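Methionine import ATP-binding protein metN 2 (Enterococcus faecalis, PDB 2QSW) is probably the ATP-binding subunit of an ABC-type importer, represented here by its C-terminal NIL domain, an ACT-like alpha/beta fold. Local coordinates at residues Pro38-Ile43 with Leu69-Leu74; Gly56-Gln59 with Gly64-Gly67; Ala82-Leu87 with Val92-Ile97. All coordinates share one frame; numbering follows the deposited sequence.

Contact 1 (Pro38-Ile43 with Leu69-Leu74); sequences PIISHI and LYIQLL. With ZN (zinc ion), chain C.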
ATOM      1  N   PRO A  38       5.783   0.305 -21.635  1.00 16.64           N
ATOM      2  CA  PRO A  38       7.051   0.308 -20.890  1.00 15.68           C
ATOM      3  C   PRO A  38       6.843   0.871 -19.479  1.00 14.98           C
ATOM      4  O   PRO A  38       6.953   2.059 -19.241  1.00 14.98           O
ATOM      5  CB  PRO A  38       7.952   1.155 -21.766  1.00 15.62           C
ATOM      6  CG  PRO A  38       7.277   1.185 -23.125  1.00 18.04           C
ATOM      7  CD  PRO A  38       5.837   1.253 -22.754  1.00 17.21           C
ATOM      8  N   ILE A  39       6.450  -0.014 -18.584  1.00 14.61           N
ATOM      9  CA  ILE A  39       5.889   0.350 -17.262  0.50 15.07           C
ATOM     10  C   ILE A  39       6.783   1.289 -16.468  1.00 14.79           C
ATOM     11  O   ILE A  39       6.353   2.353 -15.981  1.00 14.76           O
ATOM     12  CB  ILE A  39       5.680  -0.915 -16.392  0.50 15.42           C
ATOM     13  CG1 ILE A  39       4.609  -1.828 -16.991  0.50 16.87           C
ATOM     14  CG2 ILE A  39       5.295  -0.540 -14.942  0.50 14.99           C
ATOM     15  CD1 ILE A  39       3.230  -1.263 -16.997  0.50 18.05           C
ATOM     16  N   ILE A  40       8.053   0.905 -16.330  1.00 15.60           N
ATOM     17  CA  ILE A  40       8.908   1.683 -15.416  1.00 15.39           C
ATOM     18  C   ILE A  40       9.162   3.069 -15.968  1.00 14.00           C
ATOM     19  O   ILE A  40       9.030   4.081 -15.261  1.00 14.51           O
ATOM     20  CB  ILE A  40      10.227   0.981 -15.068  1.00 17.62           C
ATOM     21  CG1 ILE A  40       9.936  -0.313 -14.299  1.00 20.90           C
ATOM     22  CG2 ILE A  40      11.138   1.928 -14.282  1.00 18.28           C
ATOM     23  CD1 ILE A  40       9.211  -0.162 -12.938  1.00 24.66           C
ATOM     24  N   SER A  41       9.514   3.183 -17.248  1.00 12.93           N
ATOM     25  CA  SER A  41       9.690   4.546 -17.799  1.00 12.05           C
ATOM     26  C   SER A  41       8.384   5.343 -17.789  1.00 12.23           C
ATOM     27  O   SER A  41       8.393   6.579 -17.611  1.00 12.67           O
ATOM     28  CB  SER A  41      10.296   4.518 -19.210  1.00 12.32           C
ATOM     29  OG  SER A  41       9.580   3.633 -20.031  1.00 13.18           O
ATOM     30  N   HIS A  42       7.267   4.656 -18.026  1.00 13.04           N
ATOM     31  CA  HIS A  42       5.983   5.318 -18.048  1.00 12.77           C
ATOM     32  C   HIS A  42       5.703   6.048 -16.714  1.00 11.97           C
ATOM     33  O   HIS A  42       5.336   7.218 -16.677  1.00 13.16           O
ATOM     34  CB  HIS A  42       4.916   4.278 -18.314  1.00 12.49           C
ATOM     35  CG  HIS A  42       3.551   4.847 -18.485  1.00 13.04           C
ATOM     36  ND1 HIS A  42       3.034   5.167 -19.720  1.00 16.36           N
ATOM     37  CD2 HIS A  42       2.597   5.166 -17.583  1.00 12.86           C
ATOM     38  CE1 HIS A  42       1.814   5.656 -19.568  1.00 15.83           C
ATOM     39  NE2 HIS A  42       1.522   5.656 -18.284  1.00 13.51           N
ATOM     40  N   ILE A  43       5.925   5.341 -15.618  1.00 13.24           N
ATOM     41  CA  ILE A  43       5.677   5.943 -14.301  0.50 13.01           C
ATOM     42  C   ILE A  43       6.733   7.001 -13.940  1.00 13.56           C
ATOM     43  O   ILE A  43       6.392   8.013 -13.326  1.00 13.75           O
ATOM     44  CB  ILE A  43       5.441   4.889 -13.155  0.50 13.81           C
ATOM     45  CG1 ILE A  43       6.705   4.088 -12.772  0.50 13.28           C
ATOM     46  CG2 ILE A  43       4.280   4.007 -13.541  0.50 11.98           C
ATOM     47  CD1 ILE A  43       6.698   3.676 -11.308  0.50 13.18           C
ATOM     48  N   LEU A  69       9.321  -7.475  -8.538  1.00 15.00           N
ATOM     49  CA  LEU A  69      10.367  -6.473  -8.526  0.50 15.33           C
ATOM     50  C   LEU A  69      10.184  -5.641  -7.271  1.00 15.02           C
ATOM     51  O   LEU A  69       9.082  -5.176  -7.028  1.00 15.43           O
ATOM     52  CB  LEU A  69      10.207  -5.605  -9.759  0.50 15.91           C
ATOM     53  CG  LEU A  69      11.348  -4.720 -10.212  0.50 16.51           C
ATOM     54  CD1 LEU A  69      12.611  -5.519 -10.578  0.50 18.31           C
ATOM     55  CD2 LEU A  69      10.817  -3.886 -11.394  0.50 16.20           C
ATOM     56  N   TYR A  70      11.247  -5.467  -6.494  1.00 14.46           N
ATOM     57  CA  TYR A  70      11.242  -4.546  -5.356  1.00 13.97           C
ATOM     58  C   TYR A  70      12.031  -3.293  -5.786  1.00 15.03           C
ATOM     59  O   TYR A  70      13.186  -3.372  -6.243  1.00 15.37           O
ATOM     60  CB  TYR A  70      11.921  -5.168  -4.161  1.00 14.67           C
ATOM     61  CG  TYR A  70      11.189  -6.322  -3.552  1.00 15.81           C
ATOM     62  CD1 TYR A  70      10.423  -6.150  -2.414  1.00 16.58           C
ATOM     63  CD2 TYR A  70      11.279  -7.599  -4.101  1.00 16.03           C
ATOM     64  CE1 TYR A  70       9.754  -7.211  -1.836  1.00 17.10           C
ATOM     65  CE2 TYR A  70      10.627  -8.683  -3.528  1.00 17.47           C
ATOM     66  CZ  TYR A  70       9.866  -8.468  -2.387  1.00 17.31           C
ATOM     67  OH  TYR A  70       9.226  -9.522  -1.814  1.00 21.59           O
ATOM     68  N   ILE A  71      11.373  -2.155  -5.730  1.00 14.53           N
ATOM     69  CA  ILE A  71      11.948  -0.913  -6.153  1.00 15.41           C
ATOM     70  C   ILE A  71      11.819   0.164  -5.108  1.00 15.11           C
ATOM     71  O   ILE A  71      10.854   0.184  -4.318  1.00 14.77           O
ATOM     72  CB  ILE A  71      11.315  -0.414  -7.466  1.00 16.03           C
ATOM     73  CG1 ILE A  71       9.856  -0.017  -7.363  1.00 16.92           C
ATOM     74  CG2 ILE A  71      11.529  -1.385  -8.611  1.00 16.08           C
ATOM     75  CD1 ILE A  71       9.357   0.665  -8.663  1.00 18.43           C
ATOM     76  N   GLN A  72      12.806   1.029  -5.057  1.00 14.68           N
ATOM     77  CA  GLN A  72      12.722   2.261  -4.288  1.00 14.40           C
ATOM     78  C   GLN A  72      12.207   3.384  -5.197  1.00 13.83           C
ATOM     79  O   GLN A  72      12.780   3.631  -6.255  1.00 14.23           O
ATOM     80  CB  GLN A  72      14.062   2.654  -3.677  1.00 14.50           C
ATOM     81  CG  GLN A  72      14.006   3.929  -2.878  1.00 13.83           C
ATOM     82  CD  GLN A  72      15.400   4.397  -2.479  1.00 16.05           C
ATOM     83  OE1 GLN A  72      16.328   4.352  -3.307  1.00 20.23           O
ATOM     84  NE2 GLN A  72      15.554   4.886  -1.233  1.00 16.87           N
ATOM     85  N   LEU A  73      11.103   4.016  -4.798  1.00 13.97           N
ATOM     86  CA  LEU A  73      10.604   5.209  -5.444  1.00 13.46           C
ATOM     87  C   LEU A  73      11.042   6.436  -4.672  1.00 13.71           C
ATOM     88  O   LEU A  73      10.812   6.489  -3.463  1.00 13.65           O
ATOM     89  CB  LEU A  73       9.074   5.210  -5.516  1.00 13.95           C
ATOM     90  CG  LEU A  73       8.449   4.094  -6.349  1.00 13.85           C
ATOM     91  CD1 LEU A  73       6.925   4.055  -6.214  1.00 13.53           C
ATOM     92  CD2 LEU A  73       8.827   4.290  -7.806  1.00 16.60           C
ATOM     93  N   LEU A  74      11.621   7.418  -5.360  1.00 14.00           N
ATOM     94  CA  LEU A  74      11.952   8.711  -4.784  1.00 14.65           C
ATOM     95  C   LEU A  74      11.170   9.813  -5.470  1.00 14.30           C
ATOM     96  O   LEU A  74      10.908   9.767  -6.670  1.00 15.66           O
ATOM     97  CB  LEU A  74      13.434   9.016  -4.921  1.00 14.90           C
ATOM     98  CG  LEU A  74      14.361   8.039  -4.230  1.00 16.72           C
ATOM     99  CD1 LEU A  74      15.778   8.401  -4.626  1.00 16.86           C
ATOM    100  CD2 LEU A  74      14.259   8.064  -2.709  1.00 19.62           C
TER
HETATM  101 ZN    ZN C 202      -0.027   6.675 -17.470  1.00 16.95          ZN
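I43 and L73 make the closer, buried end of this helix-on-sheet contact. The CD1 methyl of I43 reaches the CD2 methyl of L73 at 4.1 Å, and the two side chains meet at about a right angle. In I43, chi1 of 70° lodges CG1 between the backbone N and the carbonyl carbon, and the extended second torsion carries CD1 on toward the strand. It was modelled in two conformers, so the reading holds for the one described. One helical turn earlier I40 presents its CD1 methyl to two residues of the strand: it lies 4.4 Å from I71 CD1 and 4.3 Å from L69 CD2, the latter again a side chain with an alternate position. These are loose methyl contacts. With helix and strand axes 12.3 Å apart at 14°, and only 133 Å² buried in total, the two segments are bridged by side-chain ends alone.

The I40 end is partly open to solvent, and the far side of the helix is polar. There P38 occupies the N-cap position; its carbonyl O takes H42 N at 2.9 Å and also S41 OG at 3.2 Å, the hydroxyl standing above the carbonyl plane. H42 sends its ring away from the strand to bind a zinc ion through NE2 at 2.0 Å, the metal being equidistant from CD2 and CE1. E46, one turn further along the helix, is a second ligand.

L69, I71 and L73 point to the face of a ferredoxin-like sheet covered by helices 39-47 and 77-89, Y70 and Q72 to the opposite face. On the former, I39 and I43 also pack on L87 of helix 77-89, L73 meets I80 and I84 of that helix, and I71 lies against V26 and L28 of strand 24-31.

Contact 2 (Gly56-Gln59 with Gly64-Gly67); sequences GNIQ and GAVG
Q59 and V66 face each other as an antiparallel hydrogen-bonded pair: Q59 N donates to V66 O at 2.9 Å, and V66 N returns a bond of the same length to Q59 O. Both are nearly straight, with N-H...O angles of 167° and 169°. A water lies 2.8 Å from V66 O and also near N57 OD1. The Q59 side chain, bent at chi2, folds back along its own strand, where NE2 makes a weak bond to the same OD1. These residues belong to the beta hairpin of strands 50-61 and 64-74, close to its turn. The next pair, I58 with G67, is non-hydrogen-bonded and tight, its CA atoms 4.4 Å apart. Here CA-H...O contacts take over: G67 CA approaches N57 O at 3.2 Å, and I58 CA approaches V66 O at 3.4 Å. G67 sits at a corner of the chain with phi 143°, a glycine conformation, and its backbone pairs onward with F30 of strand 24-31. Side-chain packing is slight: I58 CG2, in one of its two modelled conformers, touches A65 CB at 3.8 Å, on the sheet face away from the Q59 and V66 side chains.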
ATOM      1  N   GLY A  56      14.804  -8.527  -7.598  1.00 17.47           N
ATOM      2  CA  GLY A  56      13.763  -8.878  -8.552  1.00 18.06           C
ATOM      3  C   GLY A  56      13.971 -10.254  -9.126  1.00 17.86           C
ATOM      4  O   GLY A  56      15.097 -10.717  -9.192  1.00 16.83           O
ATOM      5  N   ASN A  57      12.884 -10.847  -9.595  1.00 17.47           N
ATOM      6  CA  ASN A  57      12.940 -12.050 -10.373  1.00 18.33           C
ATOM      7  C   ASN A  57      11.783 -11.996 -11.352  1.00 17.79           C
ATOM      8  O   ASN A  57      10.626 -12.129 -10.931  1.00 17.86           O
ATOM      9  CB  ASN A  57      12.843 -13.282  -9.511  1.00 20.96           C
ATOM     10  CG  ASN A  57      13.015 -14.585 -10.325  1.00 23.39           C
ATOM     11  OD1 ASN A  57      12.523 -14.734 -11.449  1.00 29.90           O
ATOM     12  ND2 ASN A  57      13.699 -15.536  -9.731  1.00 32.96           N
ATOM     13  N   ILE A  58      12.120 -11.816 -12.626  1.00 16.46           N
ATOM     14  CA  ILE A  58      11.144 -11.742 -13.695  0.50 17.42           C
ATOM     15  C   ILE A  58      11.542 -12.707 -14.803  1.00 17.37           C
ATOM     16  O   ILE A  58      12.705 -12.795 -15.199  1.00 16.53           O
ATOM     17  CB  ILE A  58      10.973 -10.305 -14.226  0.50 17.57           C
ATOM     18  CG1 ILE A  58      10.341  -9.427 -13.132  0.50 18.51           C
ATOM     19  CG2 ILE A  58      10.054 -10.269 -15.457  0.50 17.26           C
ATOM     20  CD1 ILE A  58      10.459  -7.968 -13.394  0.50 19.14           C
ATOM     21  N   GLN A  59      10.571 -13.458 -15.288  1.00 18.09           N
ATOM     22  CA  GLN A  59      10.818 -14.428 -16.358  1.00 19.79           C
ATOM     23  C   GLN A  59       9.802 -14.221 -17.451  1.00 21.52           C
ATOM     24  O   GLN A  59       8.685 -13.819 -17.195  1.00 19.36           O
ATOM     25  CB  GLN A  59      10.725 -15.843 -15.800  1.00 21.45           C
ATOM     26  CG  GLN A  59      11.708 -16.115 -14.643  1.00 26.74           C
ATOM     27  CD  GLN A  59      13.192 -16.100 -15.086  1.00 34.44           C
ATOM     28  OE1 GLN A  59      13.564 -16.771 -16.071  1.00 40.13           O
ATOM     29  NE2 GLN A  59      14.043 -15.341 -14.358  1.00 36.38           N
ATOM     30  N   GLY A  64       3.457 -13.830 -20.730  1.00 30.19           N
ATOM     31  CA  GLY A  64       4.169 -12.533 -20.751  1.00 27.63           C
ATOM     32  C   GLY A  64       5.206 -12.467 -19.611  1.00 23.57           C
ATOM     33  O   GLY A  64       5.646 -13.511 -19.128  1.00 24.28           O
ATOM     34  N   ALA A  65       5.614 -11.269 -19.190  1.00 20.93           N
ATOM     35  CA  ALA A  65       6.601 -11.146 -18.112  1.00 19.13           C
ATOM     36  C   ALA A  65       5.912 -11.452 -16.799  1.00 16.92           C
ATOM     37  O   ALA A  65       4.845 -10.901 -16.518  1.00 16.51           O
ATOM     38  CB  ALA A  65       7.243  -9.746 -18.033  1.00 20.11           C
ATOM     39  N   VAL A  66       6.475 -12.381 -16.048  1.00 15.41           N
ATOM     40  CA  VAL A  66       5.914 -12.803 -14.758  1.00 16.70           C
ATOM     41  C   VAL A  66       6.969 -12.784 -13.656  1.00 14.97           C
ATOM     42  O   VAL A  66       8.119 -13.181 -13.861  1.00 16.57           O
ATOM     43  CB  VAL A  66       5.329 -14.239 -14.885  1.00 16.15           C
ATOM     44  CG1 VAL A  66       4.938 -14.772 -13.540  1.00 21.35           C
ATOM     45  CG2 VAL A  66       4.167 -14.291 -15.852  1.00 16.85           C
ATOM     46  N   GLY A  67       6.592 -12.338 -12.465  1.00 13.72           N
ATOM     47  CA  GLY A  67       7.461 -12.316 -11.337  1.00 13.64           C
ATOM     48  C   GLY A  67       7.278 -11.106 -10.431  1.00 14.55           C
ATOM     49  O   GLY A  67       6.183 -10.558 -10.377  1.00 14.92           O
TER
HETATM   50  O   HOH W   1       9.618 -14.970 -12.348  1.00 58.51           O

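Contact 3 (Ala82-Leu87 with Val92-Ile97); sequences AAIEGL and VETEVI. With ZN (zinc ion), chain B.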
ATOM      1  N   ALA A  82       0.751   8.518  -5.856  1.00 12.98           N
ATOM      2  CA  ALA A  82       0.032   8.488  -7.132  1.00 12.70           C
ATOM      3  C   ALA A  82       0.667   7.426  -8.054  1.00 13.07           C
ATOM      4  O   ALA A  82      -0.049   6.731  -8.787  1.00 13.57           O
ATOM      5  CB  ALA A  82       0.050   9.847  -7.781  1.00 14.09           C
ATOM      6  N   ALA A  83       2.005   7.318  -8.040  1.00 12.98           N
ATOM      7  CA  ALA A  83       2.712   6.340  -8.892  1.00 12.72           C
ATOM      8  C   ALA A  83       2.352   4.918  -8.471  1.00 12.79           C
ATOM      9  O   ALA A  83       2.144   4.018  -9.301  1.00 12.91           O
ATOM     10  CB  ALA A  83       4.226   6.541  -8.820  1.00 12.90           C
ATOM     11  N   ILE A  84       2.241   4.710  -7.159  1.00 11.93           N
ATOM     12  CA  ILE A  84       1.885   3.410  -6.643  1.00 12.77           C
ATOM     13  C   ILE A  84       0.463   3.022  -7.089  1.00 12.92           C
ATOM     14  O   ILE A  84       0.237   1.909  -7.572  1.00 13.08           O
ATOM     15  CB  ILE A  84       1.998   3.389  -5.085  1.00 12.74           C
ATOM     16  CG1 ILE A  84       3.474   3.481  -4.650  1.00 13.03           C
ATOM     17  CG2 ILE A  84       1.277   2.158  -4.521  1.00 13.87           C
ATOM     18  CD1 ILE A  84       3.652   3.766  -3.138  1.00 13.86           C
ATOM     19  N   GLU A  85      -0.512   3.920  -6.903  1.00 13.32           N
ATOM     20  CA  GLU A  85      -1.886   3.619  -7.392  1.00 13.61           C
ATOM     21  C   GLU A  85      -1.875   3.503  -8.917  1.00 13.14           C
ATOM     22  O   GLU A  85      -2.616   2.668  -9.485  1.00 13.32           O
ATOM     23  CB  GLU A  85      -2.884   4.676  -6.920  1.00 14.56           C
ATOM     24  CG  GLU A  85      -4.336   4.347  -7.171  1.00 16.33           C
ATOM     25  CD  GLU A  85      -4.805   3.042  -6.581  1.00 20.51           C
ATOM     26  OE1 GLU A  85      -4.222   2.564  -5.584  1.00 19.04           O
ATOM     27  OE2 GLU A  85      -5.801   2.513  -7.147  1.00 23.92           O
ATOM     28  N   GLY A  86      -1.043   4.306  -9.596  1.00 13.28           N
ATOM     29  CA  GLY A  86      -0.903   4.215 -11.053  1.00 12.88           C
ATOM     30  C   GLY A  86      -0.519   2.812 -11.511  1.00 12.14           C
ATOM     31  O   GLY A  86      -1.153   2.225 -12.411  1.00 13.63           O
ATOM     32  N   LEU A  87       0.504   2.249 -10.872  1.00 11.71           N
ATOM     33  CA  LEU A  87       0.919   0.864 -11.106  1.00 12.38           C
ATOM     34  C   LEU A  87      -0.241  -0.091 -10.942  1.00 12.56           C
ATOM     35  O   LEU A  87      -0.492  -0.959 -11.787  1.00 13.04           O
ATOM     36  CB  LEU A  87       2.082   0.497 -10.174  1.00 12.48           C
ATOM     37  CG  LEU A  87       3.460   1.086 -10.575  1.00 12.53           C
ATOM     38  CD1 LEU A  87       4.438   1.028  -9.404  1.00 13.38           C
ATOM     39  CD2 LEU A  87       4.020   0.392 -11.872  1.00 14.77           C
ATOM     40  N   VAL A  92      -0.505  -3.835 -12.309  1.00 13.21           N
ATOM     41  CA  VAL A  92       0.653  -4.267 -11.595  1.00 12.91           C
ATOM     42  C   VAL A  92       0.346  -4.132 -10.088  1.00 13.40           C
ATOM     43  O   VAL A  92       0.362  -3.029  -9.532  1.00 13.26           O
ATOM     44  CB  VAL A  92       1.936  -3.399 -11.966  1.00 13.83           C
ATOM     45  CG1 VAL A  92       3.101  -3.852 -11.121  1.00 12.61           C
ATOM     46  CG2 VAL A  92       2.252  -3.452 -13.453  1.00 13.27           C
ATOM     47  N   GLU A  93       0.090  -5.250  -9.437  1.00 12.84           N
ATOM     48  CA  GLU A  93      -0.192  -5.245  -7.990  1.00 13.44           C
ATOM     49  C   GLU A  93       1.039  -4.727  -7.245  1.00 13.48           C
ATOM     50  O   GLU A  93       2.157  -5.162  -7.486  1.00 12.97           O
ATOM     51  CB  GLU A  93      -0.544  -6.613  -7.481  1.00 13.43           C
ATOM     52  CG  GLU A  93      -1.865  -7.163  -7.983  1.00 14.00           C
ATOM     53  CD  GLU A  93      -1.746  -8.055  -9.220  1.00 15.67           C
ATOM     54  OE1 GLU A  93      -0.756  -7.908  -9.982  1.00 16.58           O
ATOM     55  OE2 GLU A  93      -2.622  -8.911  -9.411  1.00 15.16           O
ATOM     56  N   THR A  94       0.836  -3.754  -6.366  1.00 13.43           N
ATOM     57  CA  THR A  94       1.930  -3.020  -5.763  1.00 14.03           C
ATOM     58  C   THR A  94       1.605  -2.795  -4.302  1.00 14.42           C
ATOM     59  O   THR A  94       0.493  -2.415  -3.952  1.00 15.09           O
ATOM     60  CB  THR A  94       2.128  -1.684  -6.495  1.00 13.77           C
ATOM     61  OG1 THR A  94       2.354  -1.913  -7.901  1.00 13.72           O
ATOM     62  CG2 THR A  94       3.331  -0.916  -5.926  1.00 13.40           C
ATOM     63  N   GLU A  95       2.585  -3.025  -3.459  1.00 15.01           N
ATOM     64  CA  GLU A  95       2.448  -2.631  -2.078  1.00 17.78           C
ATOM     65  C   GLU A  95       3.739  -2.203  -1.411  1.00 16.37           C
ATOM     66  O   GLU A  95       4.813  -2.678  -1.727  1.00 15.44           O
ATOM     67  CB  GLU A  95       1.755  -3.680  -1.296  1.00 19.61           C
ATOM     68  CG  GLU A  95       2.483  -4.928  -1.109  1.00 19.34           C
ATOM     69  CD  GLU A  95       1.738  -5.860  -0.080  1.00 23.60           C
ATOM     70  OE1 GLU A  95       0.499  -5.951  -0.139  1.00 26.93           O
ATOM     71  OE2 GLU A  95       2.372  -6.495   0.805  1.00 27.91           O
ATOM     72  N   VAL A  96       3.579  -1.256  -0.490  1.00 14.53           N
ATOM     73  CA  VAL A  96       4.684  -0.678   0.241  1.00 13.99           C
ATOM     74  C   VAL A  96       5.116  -1.699   1.277  1.00 14.20           C
ATOM     75  O   VAL A  96       4.343  -2.081   2.144  1.00 14.55           O
ATOM     76  CB  VAL A  96       4.253   0.656   0.941  1.00 14.23           C
ATOM     77  CG1 VAL A  96       5.379   1.176   1.801  1.00 14.61           C
ATOM     78  CG2 VAL A  96       3.842   1.673  -0.098  1.00 16.31           C
ATOM     79  N   ILE A  97       6.387  -2.068   1.245  1.00 13.48           N
ATOM     80  CA  ILE A  97       6.914  -3.076   2.161  1.00 15.42           C
ATOM     81  C   ILE A  97       6.959  -2.526   3.598  1.00 15.35           C
ATOM     82  O   ILE A  97       6.921  -1.323   3.803  1.00 15.57           O
ATOM     83  CB  ILE A  97       8.316  -3.602   1.723  1.00 16.24           C
ATOM     84  CG1 ILE A  97       9.369  -2.523   1.850  1.00 16.77           C
ATOM     85  CG2 ILE A  97       8.237  -4.204   0.306  1.00 16.48           C
ATOM     86  CD1 ILE A  97      10.843  -3.034   1.743  1.00 18.04           C
TER
HETATM   87 ZN    ZN B 201      -0.816  -9.094 -11.554  1.00 14.58          ZN
HETATM   88  O   HOH W   2       0.605  -7.892 -12.571  1.00 13.46           O
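L87 meets V92 and T94, where the chain enters the last strand, through both its backbone and its side chain. Its carbonyl O accepts V92 N at 2.9 Å (N-H...O 155°), which ties the last turns of helix 77-89 to the returning chain. Its CB then rests against T94 OG1 at 3.3 Å, while CD1 comes near both OG1 and CG2 of the threonine, the two side chains crossing at about a right angle. One turn back, I84 divides its branches: CG2 lies 4.0 Å from T94 CG2, and CD1 reaches V96 CG2 at 3.7 Å. CD1 extends that far because the chain runs out nearly straight at chi2 (168°).

T94 is held from its own segment: OG1 donates to V92 O at 2.8 Å, with the hydroxyl about 50° out of the carbonyl plane, so the polar atom facing L87 is occupied locally. Helix and strand run roughly antiparallel, their axes 7.7 Å apart, as the last helix and edge strand of a ferredoxin-like fold. Further out, R88 bonds to T94 O and forms a salt bridge with E85, which is also paired with K24 of the second subunit; T94 N goes to N99 of that subunit.

Alternation along 92-96 sorts the chemistry. V92, T94 and V96 serve the helix, whereas E93 and E95 point away from it and bind metal. E93 holds a zinc ion through OE1 at 2.0 Å, with OE2 farther at 2.8 Å; a water, H31 and E33 complete the ligands. E95 binds another zinc together with E100 and with E95 and E100 of the second subunit. Such a cluster of carboxylates would probably repel itself without the cation, so zinc plausibly helps join the two subunits along this edge.

Overall arrangement
Contacts 1 and 3 are core and about 9 Å apart between centres, whereas contact 2 is a surface pairing whose centre is about 17 Å from that of contact 3. The core pair set one helix each on the same sheet face and touch one another, for instance through L73 CD1 and I84 CG1. Contacts 1 and 2 share strand 64-74: methyl packing serves its inner length, backbone hydrogen bonds its hairpin end. Contact 1 relies on apolar side chains alone, contact 2 mainly on main-chain polarity, and contact 3 mixes both. Zinc sites lie on the sides of contacts 1 and 3 turned away from their packing.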